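PDB 4JB3: D-ribitol-5-phosphate phosphatase from Bacteroides thetaiotaomicron, which removes the phosphate from D-ribitol-5-phosphate and D-ribitol-1-phosphate, and also dephosphorylates 5-amino-6-(5-phospho-D-ribitylamino)uracil, so that it could serve in riboflavin biosynthesis. Local coordinates for residues 46-50 and 101-105; 69-75 and 162-168; 78-82 and 94-98; 189-195 and 207-212. All blocks are in the same frame, centred on the assembly; numbering follows the deposited sequence.

Interaction 1 of 4, residues 46-50 and 101-105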
loop_
_atom_site.group_PDB
_atom_site.type_symbol
_atom_site.label_atom_id
_atom_site.label_comp_id
_atom_site.label_asym_id
_atom_site.label_seq_id
_atom_site.Cartn_x
_atom_site.Cartn_y
_atom_site.Cartn_z
ATOM N N ALA A 46 -18.616 1.233 -4.566
ATOM C CA ALA A 46 -18.113 1.311 -5.936
ATOM C C ALA A 46 -18.292 -0.019 -6.650
ATOM O O ALA A 46 -18.624 -0.049 -7.841
ATOM C CB ALA A 46 -16.656 1.731 -5.943
ATOM N N PHE A 47 -18.056 -1.122 -5.943
ATOM C CA PHE A 47 -18.255 -2.430 -6.565
ATOM C C PHE A 47 -19.724 -2.810 -6.704
ATOM O O PHE A 47 -20.101 -3.458 -7.680
ATOM C CB PHE A 47 -17.431 -3.526 -5.879
ATOM C CG PHE A 47 -15.984 -3.525 -6.292
ATOM C CD1 PHE A 47 -15.050 -2.733 -5.623
ATOM C CD2 PHE A 47 -15.561 -4.289 -7.374
ATOM C CE1 PHE A 47 -13.717 -2.720 -6.016
ATOM C CE2 PHE A 47 -14.228 -4.285 -7.771
ATOM C CZ PHE A 47 -13.304 -3.498 -7.097
ATOM N N ILE A 48 -20.564 -2.405 -5.752
ATOM C CA ILE A 48 -22.007 -2.626 -5.896
ATOM C C ILE A 48 -22.519 -1.949 -7.171
ATOM O O ILE A 48 -23.346 -2.515 -7.887
ATOM C CB ILE A 48 -22.792 -2.134 -4.654
ATOM C CG1 ILE A 48 -22.548 -3.078 -3.476
ATOM C CG2 ILE A 48 -24.281 -2.037 -4.954
ATOM C CD1 ILE A 48 -23.125 -2.592 -2.155
ATOM N N LYS A 49 -21.974 -0.771 -7.478
ATOM C CA LYS A 49 -22.350 -0.015 -8.674
ATOM C C LYS A 49 -22.134 -0.831 -9.957
ATOM O O LYS A 49 -22.890 -0.688 -10.916
ATOM C CB LYS A 49 -21.575 1.312 -8.732
ATOM C CG LYS A 49 -21.833 2.147 -9.984
ATOM C CD LYS A 49 -21.193 3.529 -9.890
ATOM C CE LYS A 49 -21.400 4.323 -11.174
ATOM N NZ LYS A 49 -20.871 5.711 -11.067
ATOM N N LEU A 50 -21.121 -1.700 -9.946
ATOM C CA LEU A 50 -20.836 -2.576 -11.094
ATOM C C LEU A 50 -21.778 -3.762 -11.192
ATOM O O LEU A 50 -21.839 -4.422 -12.234
ATOM C CB LEU A 50 -19.419 -3.135 -11.013
ATOM C CG LEU A 50 -18.216 -2.209 -11.061
ATOM C CD1 LEU A 50 -16.958 -3.057 -11.021
ATOM C CD2 LEU A 50 -18.250 -1.354 -12.313
ATOM N N ALA A 101 -13.815 1.199 -9.978
ATOM C CA ALA A 101 -14.282 0.517 -8.775
ATOM C C ALA A 101 -13.138 0.315 -7.787
ATOM O O ALA A 101 -13.279 0.606 -6.599
ATOM C CB ALA A 101 -14.960 -0.807 -9.117
ATOM N N TRP A 102 -11.996 -0.157 -8.272
ATOM C CA TRP A 102 -10.812 -0.278 -7.423
ATOM C C TRP A 102 -10.396 1.043 -6.772
ATOM O O TRP A 102 -9.995 1.069 -5.601
ATOM C CB TRP A 102 -9.640 -0.852 -8.220
ATOM C CG TRP A 102 -9.644 -2.349 -8.207
ATOM C CD1 TRP A 102 -9.970 -3.182 -9.248
ATOM C CD2 TRP A 102 -9.349 -3.200 -7.090
ATOM N NE1 TRP A 102 -9.875 -4.495 -8.845
ATOM C CE2 TRP A 102 -9.506 -4.531 -7.523
ATOM C CE3 TRP A 102 -8.964 -2.962 -5.763
ATOM C CZ2 TRP A 102 -9.275 -5.618 -6.689
ATOM C CZ3 TRP A 102 -8.740 -4.038 -4.936
ATOM C CH2 TRP A 102 -8.900 -5.352 -5.394
ATOM N N LEU A 103 -10.479 2.135 -7.526
ATOM C CA LEU A 103 -10.081 3.433 -6.982
ATOM C C LEU A 103 -11.061 3.912 -5.909
ATOM O O LEU A 103 -10.754 4.838 -5.147
ATOM C CB LEU A 103 -9.920 4.464 -8.096
ATOM C CG LEU A 103 -8.786 4.137 -9.069
ATOM C CD1 LEU A 103 -8.655 5.225 -10.118
ATOM C CD2 LEU A 103 -7.471 3.952 -8.336
ATOM N N GLY A 104 -12.220 3.265 -5.835
ATOM C CA GLY A 104 -13.184 3.522 -4.783
ATOM C C GLY A 104 -12.640 3.233 -3.396
ATOM O O GLY A 104 -13.169 3.743 -2.410
ATOM N N PHE A 105 -11.582 2.422 -3.318
ATOM C CA PHE A 105 -10.947 2.135 -2.032
ATOM C C PHE A 105 -10.256 3.350 -1.439
ATOM O O PHE A 105 -9.998 3.389 -0.238
ATOM C CB PHE A 105 -9.868 1.062 -2.193
ATOM C CG PHE A 105 -10.339 -0.343 -1.941
ATOM C CD1 PHE A 105 -10.454 -0.829 -0.644
ATOM C CD2 PHE A 105 -10.616 -1.191 -2.997
ATOM C CE1 PHE A 105 -10.874 -2.136 -0.408
ATOM C CE2 PHE A 105 -11.038 -2.495 -2.772
ATOM C CZ PHE A 105 -11.163 -2.967 -1.473
#

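Interaction 2 of 4, residues 69-75 and 162-168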
loop_
_atom_site.group_PDB
_atom_site.type_symbol
_atom_site.label_atom_id
_atom_site.label_comp_id
_atom_site.label_asym_id
_atom_site.label_seq_id
_atom_site.Cartn_x
_atom_site.Cartn_y
_atom_site.Cartn_z
ATOM N N GLN A 69 -8.066 -11.793 -4.298
ATOM C CA GLN A 69 -6.743 -12.279 -3.903
ATOM C C GLN A 69 -5.934 -12.723 -5.111
ATOM O O GLN A 69 -4.745 -12.405 -5.226
ATOM C CB GLN A 69 -6.862 -13.442 -2.924
ATOM C CG GLN A 69 -5.542 -14.161 -2.659
ATOM C CD GLN A 69 -5.636 -15.131 -1.505
ATOM O OE1 GLN A 69 -6.726 -15.562 -1.132
ATOM N NE2 GLN A 69 -4.492 -15.469 -0.917
ATOM N N GLU A 70 -6.570 -13.474 -6.006
ATOM C CA GLU A 70 -5.870 -13.960 -7.188
ATOM C C GLU A 70 -5.300 -12.809 -8.008
ATOM O O GLU A 70 -4.172 -12.889 -8.500
ATOM C CB GLU A 70 -6.767 -14.874 -8.041
ATOM C CG GLU A 70 -6.983 -16.239 -7.413
ATOM C CD GLU A 70 -8.071 -17.037 -8.094
ATOM O OE1 GLU A 70 -8.616 -16.555 -9.103
ATOM O OE2 GLU A 70 -8.388 -18.147 -7.616
ATOM N N LEU A 71 -6.063 -11.725 -8.138
ATOM C CA LEU A 71 -5.572 -10.540 -8.829
ATOM C C LEU A 71 -4.380 -9.943 -8.089
ATOM O O LEU A 71 -3.345 -9.637 -8.698
ATOM C CB LEU A 71 -6.681 -9.491 -8.952
ATOM C CG LEU A 71 -6.244 -8.146 -9.536
ATOM C CD1 LEU A 71 -5.955 -8.309 -11.037
ATOM C CD2 LEU A 71 -7.288 -7.068 -9.261
ATOM N N GLU A 72 -4.482 -9.827 -6.772
ATOM C CA GLU A 72 -3.406 -9.195 -6.011
ATOM C C GLU A 72 -2.165 -10.078 -5.869
ATOM O O GLU A 72 -1.103 -9.598 -5.474
ATOM C CB GLU A 72 -3.924 -8.653 -4.673
ATOM C CG GLU A 72 -5.028 -7.612 -4.908
ATOM C CD GLU A 72 -5.006 -6.451 -3.934
ATOM O OE1 GLU A 72 -4.752 -6.655 -2.721
ATOM O OE2 GLU A 72 -5.254 -5.307 -4.396
ATOM N N GLU A 73 -2.287 -11.352 -6.223
ATOM C CA GLU A 73 -1.125 -12.248 -6.249
ATOM C C GLU A 73 -0.596 -12.498 -7.659
ATOM O O GLU A 73 0.359 -13.256 -7.841
ATOM C CB GLU A 73 -1.453 -13.575 -5.564
ATOM C CG GLU A 73 -1.665 -13.399 -4.085
ATOM C CD GLU A 73 -2.063 -14.656 -3.356
ATOM O OE1 GLU A 73 -2.220 -15.723 -3.997
ATOM O OE2 GLU A 73 -2.222 -14.576 -2.121
ATOM N N GLY A 74 -1.221 -11.872 -8.649
ATOM C CA GLY A 74 -0.783 -12.026 -10.025
ATOM C C GLY A 74 -1.210 -13.337 -10.657
ATOM O O GLY A 74 -0.737 -13.676 -11.741
ATOM N N LYS A 75 -2.099 -14.071 -9.988
ATOM C CA LYS A 75 -2.569 -15.354 -10.509
ATOM C C LYS A 75 -3.659 -15.150 -11.546
ATOM O O LYS A 75 -3.875 -16.007 -12.413
ATOM C CB LYS A 75 -3.051 -16.237 -9.365
ATOM C CG LYS A 75 -1.929 -16.607 -8.411
ATOM C CD LYS A 75 -2.416 -17.490 -7.276
ATOM C CE LYS A 75 -1.261 -17.873 -6.359
ATOM N NZ LYS A 75 -1.679 -18.827 -5.295
ATOM N N SER A 162 2.689 -6.939 -4.489
ATOM C CA SER A 162 2.212 -8.316 -4.348
ATOM C C SER A 162 1.955 -9.019 -5.684
ATOM O O SER A 162 2.336 -10.176 -5.863
ATOM C CB SER A 162 0.939 -8.341 -3.499
ATOM O OG SER A 162 -0.085 -7.588 -4.129
ATOM N N TYR A 163 1.310 -8.327 -6.620
ATOM C CA TYR A 163 0.875 -8.978 -7.860
ATOM C C TYR A 163 2.039 -9.344 -8.777
ATOM O O TYR A 163 1.892 -10.179 -9.677
ATOM C CB TYR A 163 -0.187 -8.144 -8.585
ATOM C CG TYR A 163 0.295 -6.867 -9.232
ATOM C CD1 TYR A 163 0.732 -6.856 -10.549
ATOM C CD2 TYR A 163 0.284 -5.664 -8.532
ATOM C CE1 TYR A 163 1.159 -5.677 -11.149
ATOM C CE2 TYR A 163 0.690 -4.477 -9.127
ATOM C CZ TYR A 163 1.128 -4.494 -10.430
ATOM O OH TYR A 163 1.542 -3.320 -11.035
ATOM N N GLN A 164 3.198 -8.739 -8.541
ATOM C CA GLN A 164 4.380 -9.079 -9.321
ATOM C C GLN A 164 5.217 -10.145 -8.637
ATOM O O GLN A 164 6.107 -10.730 -9.250
ATOM C CB GLN A 164 5.227 -7.833 -9.544
ATOM C CG GLN A 164 4.544 -6.808 -10.407
ATOM C CD GLN A 164 5.477 -5.687 -10.790
ATOM O OE1 GLN A 164 6.291 -5.252 -9.985
ATOM N NE2 GLN A 164 5.375 -5.224 -12.029
ATOM N N LEU A 165 4.913 -10.413 -7.370
ATOM C CA LEU A 165 5.721 -11.321 -6.564
ATOM C C LEU A 165 5.053 -12.658 -6.246
ATOM O O LEU A 165 5.723 -13.593 -5.787
ATOM C CB LEU A 165 6.169 -10.628 -5.277
ATOM C CG LEU A 165 6.982 -9.357 -5.511
ATOM C CD1 LEU A 165 7.337 -8.713 -4.176
ATOM C CD2 LEU A 165 8.237 -9.703 -6.290
ATOM N N GLY A 166 3.745 -12.756 -6.472
ATOM C CA GLY A 166 3.054 -14.032 -6.340
ATOM C C GLY A 166 2.517 -14.352 -4.952
ATOM O O GLY A 166 2.046 -15.470 -4.716
ATOM N N HIS A 167 2.589 -13.392 -4.040
ATOM C CA HIS A 167 2.122 -13.592 -2.666
ATOM C C HIS A 167 1.562 -12.284 -2.157
ATOM O O HIS A 167 2.011 -11.216 -2.580
ATOM C CB HIS A 167 3.285 -13.982 -1.738
ATOM C CG HIS A 167 4.036 -15.200 -2.170
ATOM N ND1 HIS A 167 3.664 -16.474 -1.803
ATOM C CD2 HIS A 167 5.151 -15.334 -2.925
ATOM C CE1 HIS A 167 4.511 -17.344 -2.327
ATOM N NE2 HIS A 167 5.426 -16.677 -3.005
ATOM N N THR A 168 0.602 -12.356 -1.236
ATOM C CA THR A 168 0.120 -11.174 -0.525
ATOM C C THR A 168 0.488 -11.242 0.950
ATOM O O THR A 168 0.476 -12.330 1.544
ATOM C CB THR A 168 -1.412 -11.009 -0.636
ATOM O OG1 THR A 168 -2.045 -12.284 -0.458
ATOM C CG2 THR A 168 -1.783 -10.453 -1.985
HETATM O O HOH W 1 -0.172 -15.059 -0.470
HETATM O O HOH W 2 0.604 -17.307 -3.486
#

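Interaction 3 of 4, residues 78-82 and 94-98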
loop_
_atom_site.group_PDB
_atom_site.type_symbol
_atom_site.label_atom_id
_atom_site.label_comp_id
_atom_site.label_asym_id
_atom_site.label_seq_id
_atom_site.Cartn_x
_atom_site.Cartn_y
_atom_site.Cartn_z
ATOM N N ALA A 78 -5.130 -8.504 -14.955
ATOM C CA ALA A 78 -6.187 -7.506 -14.858
ATOM C C ALA A 78 -7.380 -7.879 -15.740
ATOM O O ALA A 78 -8.536 -7.775 -15.317
ATOM C CB ALA A 78 -5.662 -6.128 -15.223
ATOM N N ASP A 79 -7.101 -8.320 -16.961
ATOM C CA ASP A 79 -8.150 -8.685 -17.910
ATOM C C ASP A 79 -8.915 -9.919 -17.428
ATOM O O ASP A 79 -10.144 -9.977 -17.524
ATOM C CB ASP A 79 -7.515 -8.949 -19.279
ATOM C CG ASP A 79 -8.523 -8.967 -20.416
ATOM O OD1 ASP A 79 -9.557 -8.261 -20.335
ATOM O OD2 ASP A 79 -8.273 -9.662 -21.420
ATOM N N GLU A 80 -8.197 -10.918 -16.929
ATOM C CA GLU A 80 -8.846 -12.129 -16.427
ATOM C C GLU A 80 -9.741 -11.821 -15.233
ATOM O O GLU A 80 -10.851 -12.350 -15.105
ATOM C CB GLU A 80 -7.797 -13.183 -16.056
ATOM C CG GLU A 80 -7.109 -13.815 -17.258
ATOM C CD GLU A 80 -5.999 -14.769 -16.864
ATOM O OE1 GLU A 80 -5.189 -14.416 -15.978
ATOM O OE2 GLU A 80 -5.934 -15.874 -17.446
ATOM N N PHE A 81 -9.261 -10.954 -14.351
ATOM C CA PHE A 81 -10.065 -10.532 -13.216
ATOM C C PHE A 81 -11.324 -9.802 -13.689
ATOM O O PHE A 81 -12.427 -10.043 -13.191
ATOM C CB PHE A 81 -9.241 -9.632 -12.291
ATOM C CG PHE A 81 -10.055 -8.967 -11.217
ATOM C CD1 PHE A 81 -10.296 -9.604 -10.004
ATOM C CD2 PHE A 81 -10.583 -7.696 -11.422
ATOM C CE1 PHE A 81 -11.067 -8.989 -9.022
ATOM C CE2 PHE A 81 -11.342 -7.079 -10.446
ATOM C CZ PHE A 81 -11.587 -7.722 -9.245
ATOM N N ARG A 82 -11.147 -8.891 -14.643
ATOM C CA ARG A 82 -12.265 -8.157 -15.228
ATOM C C ARG A 82 -13.335 -9.113 -15.756
ATOM O O ARG A 82 -14.532 -8.937 -15.505
ATOM C CB ARG A 82 -11.757 -7.285 -16.379
ATOM C CG ARG A 82 -12.848 -6.508 -17.096
ATOM C CD ARG A 82 -12.403 -6.155 -18.505
ATOM N NE ARG A 82 -12.073 -7.340 -19.292
ATOM C CZ ARG A 82 -12.976 -8.115 -19.891
ATOM N NH1 ARG A 82 -14.271 -7.832 -19.800
ATOM N NH2 ARG A 82 -12.589 -9.177 -20.584
ATOM N N THR A 94 -15.975 -3.059 -18.680
ATOM C CA THR A 94 -14.789 -2.502 -19.326
ATOM C C THR A 94 -13.659 -2.396 -18.315
ATOM O O THR A 94 -13.887 -2.399 -17.093
ATOM C CB THR A 94 -15.037 -1.106 -19.900
ATOM O OG1 THR A 94 -15.268 -0.176 -18.831
ATOM C CG2 THR A 94 -16.210 -1.117 -20.884
ATOM N N MET A 95 -12.440 -2.253 -18.818
ATOM C CA MET A 95 -11.314 -2.064 -17.920
ATOM C C MET A 95 -11.466 -0.782 -17.126
ATOM O O MET A 95 -11.122 -0.743 -15.944
ATOM C CB MET A 95 -9.997 -2.056 -18.701
ATOM C CG MET A 95 -9.595 -3.427 -19.219
ATOM S SD MET A 95 -9.079 -4.474 -17.830
ATOM C CE MET A 95 -7.357 -4.024 -17.708
ATOM N N GLU A 96 -11.991 0.263 -17.756
ATOM C CA GLU A 96 -12.068 1.549 -17.073
ATOM C C GLU A 96 -13.058 1.528 -15.913
ATOM O O GLU A 96 -12.792 2.104 -14.867
ATOM C CB GLU A 96 -12.389 2.684 -18.041
ATOM C CG GLU A 96 -12.331 4.069 -17.396
ATOM C CD GLU A 96 -10.945 4.439 -16.877
ATOM O OE1 GLU A 96 -9.935 3.904 -17.387
ATOM O OE2 GLU A 96 -10.869 5.281 -15.958
ATOM N N GLU A 97 -14.192 0.861 -16.074
ATOM C CA GLU A 97 -15.117 0.858 -14.949
ATOM C C GLU A 97 -14.620 -0.057 -13.839
ATOM O O GLU A 97 -14.913 0.181 -12.665
ATOM C CB GLU A 97 -16.530 0.523 -15.380
ATOM C CG GLU A 97 -16.711 -0.878 -15.837
ATOM C CD GLU A 97 -18.094 -1.084 -16.406
ATOM O OE1 GLU A 97 -18.212 -1.720 -17.472
ATOM O OE2 GLU A 97 -19.073 -0.606 -15.782
ATOM N N THR A 98 -13.835 -1.068 -14.203
ATOM C CA THR A 98 -13.247 -1.952 -13.204
ATOM C C THR A 98 -12.181 -1.187 -12.419
ATOM O O THR A 98 -12.114 -1.282 -11.185
ATOM C CB THR A 98 -12.677 -3.220 -13.854
ATOM O OG1 THR A 98 -13.731 -3.880 -14.579
ATOM C CG2 THR A 98 -12.136 -4.170 -12.785
#

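Interaction 4 of 4, residues 189-195 and 207-212. With NA (sodium ion), chain B.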
loop_
_atom_site.group_PDB
_atom_site.type_symbol
_atom_site.label_atom_id
_atom_site.label_comp_id
_atom_site.label_asym_id
_atom_site.label_seq_id
_atom_site.Cartn_x
_atom_site.Cartn_y
_atom_site.Cartn_z
ATOM N N THR A 189 15.471 -1.762 10.067
ATOM C CA THR A 189 14.416 -1.366 9.141
ATOM C C THR A 189 13.114 -1.164 9.889
ATOM O O THR A 189 12.716 -2.013 10.691
ATOM C CB THR A 189 14.209 -2.452 8.075
ATOM O OG1 THR A 189 15.453 -2.701 7.407
ATOM C CG2 THR A 189 13.177 -2.018 7.052
ATOM N N LEU A 190 12.458 -0.031 9.636
ATOM C CA LEU A 190 11.148 0.235 10.217
ATOM C C LEU A 190 10.062 -0.083 9.201
ATOM O O LEU A 190 10.025 0.502 8.110
ATOM C CB LEU A 190 11.024 1.701 10.635
ATOM C CG LEU A 190 9.699 2.025 11.342
ATOM C CD1 LEU A 190 9.614 1.388 12.722
ATOM C CD2 LEU A 190 9.535 3.527 11.452
ATOM N N PHE A 191 9.184 -1.006 9.574
ATOM C CA PHE A 191 8.080 -1.423 8.734
ATOM C C PHE A 191 6.820 -0.712 9.208
ATOM O O PHE A 191 6.440 -0.828 10.368
ATOM C CB PHE A 191 7.917 -2.943 8.804
ATOM C CG PHE A 191 6.725 -3.474 8.051
ATOM C CD1 PHE A 191 6.526 -3.173 6.706
ATOM C CD2 PHE A 191 5.823 -4.310 8.682
ATOM C CE1 PHE A 191 5.422 -3.694 6.017
ATOM C CE2 PHE A 191 4.731 -4.828 8.004
ATOM C CZ PHE A 191 4.532 -4.523 6.674
ATOM N N VAL A 192 6.194 0.037 8.302
ATOM C CA VAL A 192 5.039 0.876 8.608
ATOM C C VAL A 192 3.803 0.368 7.874
ATOM O O VAL A 192 3.730 0.463 6.651
ATOM C CB VAL A 192 5.298 2.341 8.205
ATOM C CG1 VAL A 192 4.152 3.236 8.686
ATOM C CG2 VAL A 192 6.629 2.840 8.748
ATOM N N ASP A 193 2.840 -0.169 8.614
ATOM C CA ASP A 193 1.692 -0.841 8.017
ATOM C C ASP A 193 0.539 -0.714 8.986
ATOM O O ASP A 193 0.728 -0.852 10.198
ATOM C CB ASP A 193 2.046 -2.321 7.777
ATOM C CG ASP A 193 1.080 -3.026 6.835
ATOM O OD1 ASP A 193 -0.148 -2.965 7.048
ATOM O OD2 ASP A 193 1.549 -3.659 5.867
ATOM N N ASP A 194 -0.657 -0.439 8.470
ATOM C CA ASP A 194 -1.811 -0.296 9.351
ATOM C C ASP A 194 -2.453 -1.625 9.745
ATOM O O ASP A 194 -3.335 -1.657 10.616
ATOM C CB ASP A 194 -2.876 0.620 8.729
ATOM C CG ASP A 194 -3.403 0.087 7.413
ATOM O OD1 ASP A 194 -2.574 -0.247 6.542
ATOM O OD2 ASP A 194 -4.641 0.002 7.240
ATOM N N GLY A 195 -2.022 -2.714 9.100
ATOM C CA GLY A 195 -2.650 -4.011 9.326
ATOM C C GLY A 195 -1.949 -4.863 10.371
ATOM O O GLY A 195 -0.736 -5.104 10.272
ATOM N N PHE A 207 11.867 -7.044 11.984
ATOM C CA PHE A 207 11.675 -5.623 11.716
ATOM C C PHE A 207 11.275 -4.858 12.960
ATOM O O PHE A 207 10.565 -5.383 13.825
ATOM C CB PHE A 207 10.581 -5.425 10.674
ATOM C CG PHE A 207 10.954 -5.899 9.309
ATOM C CD1 PHE A 207 11.642 -5.064 8.449
ATOM C CD2 PHE A 207 10.653 -7.198 8.889
ATOM C CE1 PHE A 207 12.001 -5.491 7.184
ATOM C CE2 PHE A 207 11.011 -7.630 7.609
ATOM C CZ PHE A 207 11.686 -6.764 6.763
ATOM N N GLU A 208 11.723 -3.612 13.052
ATOM C CA GLU A 208 11.065 -2.657 13.929
ATOM C C GLU A 208 9.740 -2.323 13.250
ATOM O O GLU A 208 9.657 -2.276 12.012
ATOM C CB GLU A 208 11.922 -1.397 14.106
ATOM C CG GLU A 208 13.223 -1.627 14.871
ATOM C CD GLU A 208 12.998 -1.920 16.348
ATOM O OE1 GLU A 208 12.000 -1.427 16.913
ATOM O OE2 GLU A 208 13.825 -2.641 16.946
ATOM N N THR A 209 8.690 -2.111 14.034
ATOM C CA THR A 209 7.384 -1.851 13.432
ATOM C C THR A 209 6.694 -0.604 13.978
ATOM O O THR A 209 6.895 -0.194 15.124
ATOM C CB THR A 209 6.423 -3.056 13.567
ATOM O OG1 THR A 209 6.169 -3.312 14.952
ATOM C CG2 THR A 209 7.015 -4.310 12.924
ATOM N N PHE A 210 5.869 -0.022 13.122
ATOM C CA PHE A 210 5.015 1.099 13.484
ATOM C C PHE A 210 3.689 0.864 12.789
ATOM O O PHE A 210 3.647 0.713 11.563
ATOM C CB PHE A 210 5.656 2.417 13.042
ATOM C CG PHE A 210 4.741 3.619 13.148
ATOM C CD1 PHE A 210 3.859 3.757 14.210
ATOM C CD2 PHE A 210 4.798 4.623 12.192
ATOM C CE1 PHE A 210 3.026 4.867 14.307
ATOM C CE2 PHE A 210 3.982 5.745 12.293
ATOM C CZ PHE A 210 3.088 5.856 13.341
ATOM N N GLN A 211 2.616 0.817 13.575
ATOM C CA GLN A 211 1.269 0.566 13.059
ATOM C C GLN A 211 0.390 1.819 13.199
ATOM O O GLN A 211 -0.324 1.991 14.200
ATOM C CB GLN A 211 0.620 -0.657 13.735
ATOM C CG GLN A 211 -0.752 -1.027 13.149
ATOM C CD GLN A 211 -1.322 -2.337 13.680
ATOM O OE1 GLN A 211 -0.674 -3.052 14.439
ATOM N NE2 GLN A 211 -2.539 -2.670 13.245
ATOM N N PRO A 212 0.452 2.710 12.208
ATOM C CA PRO A 212 -0.420 3.888 12.256
ATOM C C PRO A 212 -1.878 3.522 12.011
ATOM O O PRO A 212 -2.187 2.449 11.473
ATOM C CB PRO A 212 0.108 4.755 11.110
ATOM C CG PRO A 212 0.658 3.760 10.116
ATOM C CD PRO A 212 1.264 2.663 10.974
HETATM NA NA NA B . -2.648 -1.262 4.439
HETATM O O HOH W 3 -2.438 -3.369 5.567
HETATM O O HOH W 4 -4.965 -1.464 4.864
#

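Interaction 1 of 4, residues 46-50 and 101-105
F47 and A101 bring helix 40-50 against residues 101-105, on and after helix 95-103, inside the helical cap domain, of the kind many HAD phosphatases carry beside the Rossmann-like core. The helices come close because the facing residues are small: A46 CA lies 4.8 Å from A101 CA, A46 CB rests on the carbonyl O of A101, and a side chain on G104 would collide with A46 CB. F47 spans the contact. Its CB leaves helix 40-50 with CG anti to the carbonyl carbon (chi1 -79°), which swings the ring across to the partner helix. There the ring lies flat over A101, whose methyl makes a CH-pi contact: A101 CB stands 3.6 Å from the centroid of the F47 ring, 7° off its normal. CG, CD2 and CE2 all meet this methyl, CD1 sits between it and the A101 carbonyl O, and CE1 reaches that A101 O at 3.4 Å and also nears CE2 of F105. CZ runs edge-on into the indole face of W102, a T-shaped pair with planes at 88° and the F47 ring centroid 5.2 Å from that of the five-membered ring. F68 adds a further edge-to-face partner, L85 touches F47 and L50, and W102 lies near a bound glycerol. The A101 methyl is also touched by L50, whose CD1 comes to 3.6 Å from A101 CB.

Interaction 2 of 4, residues 69-75 and 162-168
S162 and T168 hold the end of helix 66-72 through two hydroxyl bonds. The close-packed part lies around the E72 carbonyl: S162 OG donates to E72 O at 2.6 Å, in the carbonyl plane on a lone pair, and T168 CG2 packs against E72 CB. S162 OG is also bonded to T132 N, and the E72 carboxylate turns to N133 and a bound glycerol. E73 OE2 is a buried acceptor here, taking T168 OG1 at 2.8 Å on its anti lone pair and Q69 NE2 from above the carboxylate plane, while a water joins it to T168 N. The contact sets the end of cap helix 66-72 on the turn that follows core strand 158-161. There a Schellman motif at G74 brings G74 CA to 3.3 Å from Y163 O, where a side chain would clash. G166 CA-H also points at E73 O. The loose, solvent side begins at K75, whose NZ forms a salt bridge with E73 OE1 at 3.4 Å, and a second water lies 2.6 Å from G166 O. With an alanine in place of E73, T168 OG1 and the Q69 amide would probably lose their common acceptor, and K75 its charged mate.

Interaction 3 of 4, residues 78-82 and 94-98
Helix 78-89 and helix 95-103, successive helices of the cap, face each other at their first turns with R82 CA 6.6 Å from T98 CA, so side chains fill the gap and no hydrogen bond crosses it. M95 folds back at chi2 and chi3 (-71° and -86°), which brings CE to 3.7 Å from A78 CB and SD to 3.8 Å from R82 CD. R82 crosses M95 at about a right angle; its CG lies beside T98 OG1, and its bent chain returns the guanidinium to its own helix. There NE and NH2 grip D79 side-on, both on OD1, NE at 2.9 Å nearly in line with the C-O bond, and NH1 donates to L93 O. A leucine in its place would probably leave D79 without its charged mate and L93 O without this donor. Deeper in, T98 CG2 meets the F81 ring at its edge, 3.8 Å from CE2. Its other branch is tied within its own segment: OG1 donates to T94 O. T94 and E97 form a capping box, T94 OG1 accepting from E97 N and E97 OE1 from T94 N. F135 of helix 134-140 touches A78, F81, M95 and T98, and helix 66-72 packs on F81 through I67 and L71.

Interaction 4 of 4, residues 189-195 and 207-212
V192 CG1 nestles against P212, 3.7 Å from its CD, and also meets F210 CD2, whose ring carries P212 CD over one face. L190 CD1 extends this apolar side to F210 CB, and helix 219-226 covers L190 and F210. On the sheet's other face F191 CB meets F207 CB; at the strand start T189 CG2 lies at the edge of the F207 ring. Between these faces the parallel strands 189-192 and 208-210, flanking helix 196-204 in a right-handed beta-alpha-beta crossover, exchange backbone bonds: F191 N to E208 O at 2.8 Å, F210 N to F191 O and D193 N to F210 O. Beyond them Q211 NE2 donates to D194 O at 2.9 Å, from well above the carbonyl plane. D193 OD1 closes an Asx turn onto G195 N, while OD2 pairs with K169. D194 OD1 binds sodium at 2.3 Å, with D30, G32 and two waters. The loop after strand 189-192 thus gives D194 directly to the sodium and holds a metal-bound water through D193 OD1; the ion probably marks the magnesium position.

From the N terminus, residues 46-50 wait for 101-105 to close interaction 1. Within that interval interaction 3 opens and shuts between 78-82 and 94-98, binding two successive helices of the cap. Interaction 2 starts there too, at 69-75, but ends only at 162-168, so it crosses interaction 1 and encloses interaction 3; it ties the cap to the end of core strand 158-161. These three touch: W102 packs on L71 and F81, and L71 CD1 lies 3.8 Å from F81 CB. Interaction 4 follows in series at the far edge of the core sheet, its centre about 28 Å from that of interaction 1, and bears the metal ligand D194.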